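Local coordinates for periplasmic sugar-binding domain protein (Pseudomonas fluorescens Pf-5, PDB 3H75) that probably binds a sugar in the periplasm, as a two-domain solute-binding protein of the bacterial ABC-transporter type, at residues 236-242 with 254-260; 247-251 with 303-307. One frame throughout, in Å; residues are numbered along the deposited sequence.

Contact 1. Residues 236-242 with 254-260; sequences LFSGVNS and KLSVLEA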
loop_
_atom_site.group_PDB
_atom_site.type_symbol
_atom_site.label_atom_id
_atom_site.label_comp_id
_atom_site.label_asym_id
_atom_site.label_seq_id
_atom_site.Cartn_x
_atom_site.Cartn_y
_atom_site.Cartn_z
ATOM N N LEU A 236 19.021 -11.936 1.401
ATOM C CA LEU A 236 17.568 -11.978 1.526
ATOM C C LEU A 236 16.888 -10.630 1.330
ATOM O O LEU A 236 17.298 -9.626 1.913
ATOM C CB LEU A 236 17.188 -12.567 2.883
ATOM C CG LEU A 236 17.893 -13.885 3.238
ATOM C CD1 LEU A 236 17.242 -14.473 4.481
ATOM C CD2 LEU A 236 17.804 -14.880 2.076
ATOM N N PHE A 237 15.828 -10.642 0.524
ATOM C CA PHE A 237 15.059 -9.450 0.169
ATOM C C PHE A 237 13.611 -9.476 0.640
ATOM O O PHE A 237 12.965 -10.527 0.648
ATOM C CB PHE A 237 15.011 -9.306 -1.355
ATOM C CG PHE A 237 16.339 -9.067 -1.989
ATOM C CD1 PHE A 237 16.698 -7.788 -2.393
ATOM C CD2 PHE A 237 17.229 -10.119 -2.201
ATOM C CE1 PHE A 237 17.922 -7.549 -3.005
ATOM C CE2 PHE A 237 18.462 -9.891 -2.813
ATOM C CZ PHE A 237 18.808 -8.604 -3.215
ATOM N N SER A 238 13.103 -8.301 1.004
ATOM C CA SER A 238 11.707 -8.146 1.398
ATOM C C SER A 238 11.080 -7.078 0.500
ATOM O O SER A 238 11.780 -6.220 -0.056
ATOM C CB SER A 238 11.584 -7.706 2.862
ATOM O OG SER A 238 12.024 -6.366 3.044
ATOM N N GLY A 239 9.761 -7.135 0.363
ATOM C CA GLY A 239 9.055 -6.156 -0.446
ATOM C C GLY A 239 7.600 -6.026 -0.039
ATOM O O GLY A 239 7.096 -6.820 0.761
ATOM N N VAL A 240 6.932 -5.011 -0.587
ATOM C CA VAL A 240 5.513 -4.751 -0.330
ATOM C C VAL A 240 4.793 -4.628 -1.673
ATOM O O VAL A 240 5.338 -4.051 -2.607
ATOM C CB VAL A 240 5.312 -3.428 0.439
ATOM C CG1 VAL A 240 3.833 -3.218 0.730
ATOM C CG2 VAL A 240 6.097 -3.446 1.736
ATOM N N ASN A 241 3.575 -5.171 -1.742
ATOM C CA ASN A 241 2.687 -5.168 -2.919
ATOM C C ASN A 241 2.471 -6.599 -3.421
ATOM O O ASN A 241 2.763 -7.565 -2.705
ATOM C CB ASN A 241 3.225 -4.303 -4.076
ATOM C CG ASN A 241 3.324 -2.815 -3.727
ATOM O OD1 ASN A 241 2.819 -2.358 -2.702
ATOM N ND2 ASN A 241 3.977 -2.053 -4.602
ATOM N N SER A 242 1.963 -6.743 -4.642
ATOM C CA SER A 242 1.698 -8.072 -5.187
ATOM C C SER A 242 1.802 -8.146 -6.705
ATOM O O SER A 242 0.965 -8.773 -7.363
ATOM C CB SER A 242 0.308 -8.548 -4.740
ATOM O OG SER A 242 -0.707 -7.659 -5.187
ATOM N N LYS A 254 13.120 -16.688 -4.293
ATOM C CA LYS A 254 14.133 -15.673 -4.581
ATOM C C LYS A 254 13.857 -14.414 -3.773
ATOM O O LYS A 254 14.781 -13.710 -3.360
ATOM C CB LYS A 254 14.150 -15.353 -6.077
ATOM C CG LYS A 254 14.463 -16.558 -6.952
ATOM C CD LYS A 254 15.817 -17.160 -6.604
ATOM C CE LYS A 254 16.075 -18.421 -7.416
ATOM N NZ LYS A 254 15.929 -18.156 -8.874
ATOM N N LEU A 255 12.574 -14.124 -3.580
ATOM C CA LEU A 255 12.144 -12.987 -2.768
ATOM C C LEU A 255 11.734 -13.685 -1.478
ATOM O O LEU A 255 10.930 -14.615 -1.509
ATOM C CB LEU A 255 10.946 -12.284 -3.416
ATOM C CG LEU A 255 10.295 -11.135 -2.634
ATOM C CD1 LEU A 255 11.329 -10.080 -2.289
ATOM C CD2 LEU A 255 9.168 -10.530 -3.471
ATOM N N SER A 256 12.280 -13.245 -0.348
ATOM C CA SER A 256 12.011 -13.902 0.930
ATOM C C SER A 256 10.766 -13.498 1.692
ATOM O O SER A 256 10.155 -14.328 2.367
ATOM C CB SER A 256 13.226 -13.755 1.850
ATOM O OG SER A 256 14.340 -14.448 1.313
ATOM N N VAL A 257 10.397 -12.228 1.599
ATOM C CA VAL A 257 9.224 -11.721 2.298
ATOM C C VAL A 257 8.454 -10.775 1.388
ATOM O O VAL A 257 9.047 -9.911 0.750
ATOM C CB VAL A 257 9.626 -10.929 3.565
ATOM C CG1 VAL A 257 8.374 -10.486 4.314
ATOM C CG2 VAL A 257 10.520 -11.782 4.461
ATOM N N LEU A 258 7.135 -10.942 1.327
ATOM C CA LEU A 258 6.309 -10.063 0.507
ATOM C C LEU A 258 5.047 -9.725 1.278
ATOM O O LEU A 258 4.179 -10.581 1.472
ATOM C CB LEU A 258 5.953 -10.730 -0.831
ATOM C CG LEU A 258 5.146 -9.884 -1.827
ATOM C CD1 LEU A 258 5.882 -8.576 -2.143
ATOM C CD2 LEU A 258 4.923 -10.692 -3.099
ATOM N N GLU A 259 4.972 -8.485 1.756
ATOM C CA GLU A 259 3.809 -8.006 2.502
ATOM C C GLU A 259 2.786 -7.525 1.485
ATOM O O GLU A 259 3.089 -6.681 0.642
ATOM C CB GLU A 259 4.191 -6.838 3.417
ATOM C CG GLU A 259 5.034 -7.209 4.630
ATOM C CD GLU A 259 4.237 -7.939 5.693
ATOM O OE1 GLU A 259 3.011 -7.718 5.773
ATOM O OE2 GLU A 259 4.842 -8.720 6.458
ATOM N N ALA A 260 1.569 -8.051 1.561
ATOM C CA ALA A 260 0.544 -7.653 0.605
ATOM C C ALA A 260 -0.822 -7.563 1.247
ATOM O O ALA A 260 -1.036 -8.082 2.341
ATOM C CB ALA A 260 0.504 -8.640 -0.559
HETATM O O HOH W 1 15.356 -13.051 -0.856
#

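Contact 2. Residues 247-251 with 303-307; sequences LQALI and ARQLL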
loop_
_atom_site.group_PDB
_atom_site.type_symbol
_atom_site.label_atom_id
_atom_site.label_comp_id
_atom_site.label_asym_id
_atom_site.label_seq_id
_atom_site.Cartn_x
_atom_site.Cartn_y
_atom_site.Cartn_z
ATOM N N LEU A 247 5.210 -11.906 -6.936
ATOM C CA LEU A 247 4.535 -13.099 -6.445
ATOM C C LEU A 247 5.293 -14.338 -6.911
ATOM O O LEU A 247 5.491 -15.280 -6.145
ATOM C CB LEU A 247 3.091 -13.143 -6.953
ATOM C CG LEU A 247 2.173 -12.031 -6.434
ATOM C CD1 LEU A 247 0.895 -12.021 -7.248
ATOM C CD2 LEU A 247 1.866 -12.233 -4.954
ATOM N N GLN A 248 5.723 -14.331 -8.168
ATOM C CA GLN A 248 6.463 -15.468 -8.697
ATOM C C GLN A 248 7.790 -15.616 -7.960
ATOM O O GLN A 248 8.213 -16.728 -7.656
ATOM C CB GLN A 248 6.731 -15.293 -10.192
ATOM C CG GLN A 248 7.401 -16.505 -10.841
ATOM C CD GLN A 248 6.528 -17.747 -10.802
ATOM O OE1 GLN A 248 5.454 -17.782 -11.405
ATOM N NE2 GLN A 248 6.981 -18.772 -10.087
ATOM N N ALA A 249 8.442 -14.494 -7.670
ATOM C CA ALA A 249 9.725 -14.536 -6.972
ATOM C C ALA A 249 9.561 -15.094 -5.562
ATOM O O ALA A 249 10.435 -15.797 -5.059
ATOM C CB ALA A 249 10.342 -13.147 -6.920
ATOM N N LEU A 250 8.441 -14.776 -4.922
ATOM C CA LEU A 250 8.186 -15.278 -3.580
ATOM C C LEU A 250 7.999 -16.794 -3.661
ATOM O O LEU A 250 8.550 -17.551 -2.856
ATOM C CB LEU A 250 6.932 -14.627 -2.988
ATOM C CG LEU A 250 6.628 -15.032 -1.538
ATOM C CD1 LEU A 250 7.685 -14.456 -0.604
ATOM C CD2 LEU A 250 5.256 -14.536 -1.146
ATOM N N ILE A 251 7.220 -17.227 -4.647
ATOM C CA ILE A 251 6.963 -18.650 -4.849
ATOM C C ILE A 251 8.267 -19.396 -5.134
ATOM O O ILE A 251 8.477 -20.508 -4.639
ATOM C CB ILE A 251 5.982 -18.861 -6.018
ATOM C CG1 ILE A 251 4.623 -18.252 -5.663
ATOM C CG2 ILE A 251 5.837 -20.347 -6.322
ATOM C CD1 ILE A 251 3.641 -18.192 -6.828
ATOM N N ALA A 303 0.364 -16.597 -2.523
ATOM C CA ALA A 303 0.939 -15.881 -3.658
ATOM C C ALA A 303 0.504 -16.529 -4.968
ATOM O O ALA A 303 0.259 -15.842 -5.954
ATOM C CB ALA A 303 2.460 -15.868 -3.554
ATOM N N ARG A 304 0.414 -17.856 -4.970
ATOM C CA ARG A 304 0.002 -18.600 -6.156
ATOM C C ARG A 304 -1.420 -18.201 -6.546
ATOM O O ARG A 304 -1.719 -18.005 -7.722
ATOM C CB ARG A 304 0.056 -20.106 -5.877
ATOM C CG ARG A 304 -0.328 -21.002 -7.054
ATOM C CD ARG A 304 0.891 -21.445 -7.861
ATOM N NE ARG A 304 1.216 -20.536 -8.957
ATOM C CZ ARG A 304 2.268 -20.680 -9.759
ATOM N NH1 ARG A 304 3.104 -21.695 -9.586
ATOM N NH2 ARG A 304 2.481 -19.814 -10.741
ATOM N N GLN A 305 -2.296 -18.095 -5.551
ATOM C CA GLN A 305 -3.685 -17.712 -5.786
ATOM C C GLN A 305 -3.773 -16.314 -6.390
ATOM O O GLN A 305 -4.467 -16.094 -7.384
ATOM C CB GLN A 305 -4.474 -17.737 -4.477
ATOM C CG GLN A 305 -4.724 -19.120 -3.906
ATOM C CD GLN A 305 -5.508 -19.069 -2.608
ATOM O OE1 GLN A 305 -4.943 -18.865 -1.532
ATOM N NE2 GLN A 305 -6.822 -19.239 -2.704
ATOM N N LEU A 306 -3.069 -15.366 -5.781
ATOM C CA LEU A 306 -3.080 -13.996 -6.269
ATOM C C LEU A 306 -2.448 -13.868 -7.649
ATOM O O LEU A 306 -2.862 -13.034 -8.451
ATOM C CB LEU A 306 -2.344 -13.081 -5.288
ATOM C CG LEU A 306 -2.957 -12.918 -3.895
ATOM C CD1 LEU A 306 -2.060 -12.020 -3.063
ATOM C CD2 LEU A 306 -4.357 -12.321 -4.000
ATOM N N LEU A 307 -1.441 -14.691 -7.923
ATOM C CA LEU A 307 -0.758 -14.653 -9.208
ATOM C C LEU A 307 -1.691 -15.112 -10.318
ATOM O O LEU A 307 -1.802 -14.464 -11.362
ATOM C CB LEU A 307 0.487 -15.546 -9.169
ATOM C CG LEU A 307 1.272 -15.686 -10.477
ATOM C CD1 LEU A 307 1.761 -14.325 -10.933
ATOM C CD2 LEU A 307 2.442 -16.629 -10.262
#

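Contact 1. Residues 236-242 with 254-260
Phe-237, Gly-239 and Ser-256 lose the most surface where strands 236-240 and 257-260 run parallel, their short axes 4.6 Å apart at closest approach and their directions 10° apart. Phe-237 O accepts hydrogen bonds from Ser-256 N (3.0 Å) and Val-257 N (3.2 Å), while Phe-237 CB meets Leu-255 CD1 at 3.9 Å and the ring lies against helix 214-226. A water links Phe-237 N (2.8 Å) to Lys-254 O (2.7 Å) and Ser-256 OG (2.8 Å), so small, polar Ser-256 suits this partly exposed entry. Gly-239 N hydrogen-bonds Val-257 O and Gly-239 O Glu-259 N, both at 2.9 Å; Leu-255 and Leu-258 approach its backbone on the face where a CB would point. The last rung, Asn-241 N to Glu-259 O (2.9 Å), leads to where the Asn-241 side chain hydrogen-bonds Asp-214 and a glycerol. Backbone polarity is thus met between neighbouring strands of a beta-alpha-beta unit, in the mixed sheet of one of two alpha/beta domains, as in periplasmic binding proteins.

Contact 2. Residues 247-251 with 303-307
Two helical turns, 247-251 and 303-307, pass each other nearly antiparallel, their N-to-C directions 152° apart and their axes 9.2 Å apart at closest approach. The backbones come nearest at Leu-247 and Ala-303, whose CA atoms are 5.3 Å apart. Such proximity suits alanine: its CB is the whole side chain, and three larger residues of the facing helix close on it, with Leu-247 CD2 and Leu-250 CD2 each 3.9 Å from Ala-303 CB and Ile-251 CG1 3.8 Å from the same atom. Leu-247, the residue most covered here, reaches on along helix 300-309, where its CD1 lies 3.9 Å from Leu-306 CB and 4.0 Å from Leu-307 CB. Branched leucine fits because its two methyls together span Ala-303 and the following turn.

Towards solvent the character changes. Ile-251 CD1 packs 4.0 Å from Leu-307 CD2 and, in this crystal, lies over one face of the Arg-304 guanidinium, 4.0 Å from Arg-304 NE; a crystal neighbour also touches this arginine. Gln-248 OE1 approaches Leu-307 CD2 at 3.4 Å, and Gln-248 NE2 hydrogen-bonds Asp-252 on its own helix. On the inner side, Leu-247, Leu-250 and Leu-306 all meet Leu-298. Hydrogen bonds such as Ile-251 N to Leu-247 O (3.0 Å) and Leu-307 N to Ala-303 O (2.8 Å) stay within each segment, and none links the two. Apolar side chains therefore join the connecting helix of beta-alpha-beta unit 236-260 to helix 300-309, which follows edge strand 296-297 of the same sheet.

Overall arrangement
The two contacts interlock along the chain: helix 244-252 is the connection between the paired strands of contact 1, and contact 2 packs helix 300-309 beside that same helix, both reaching Leu-298 next to the sheet edge. Their centres lie 10 Å apart. Leu-247 and Leu-250 serve both, touching Leu-258 of the sheet as well as helix 300-309, and Leu-255 N probably hydrogen-bonds Ala-249 O at 3.1 Å where the helix gives way to the second strand. Contact 1 is nearer the centre of the chain, about 13 Å against 17 Å between centres. It ends close to a bound molecule: the Asn-241 side chain lies about 3 Å from a glycerol, probably from the crystallisation liquor but possibly marking the sugar pocket.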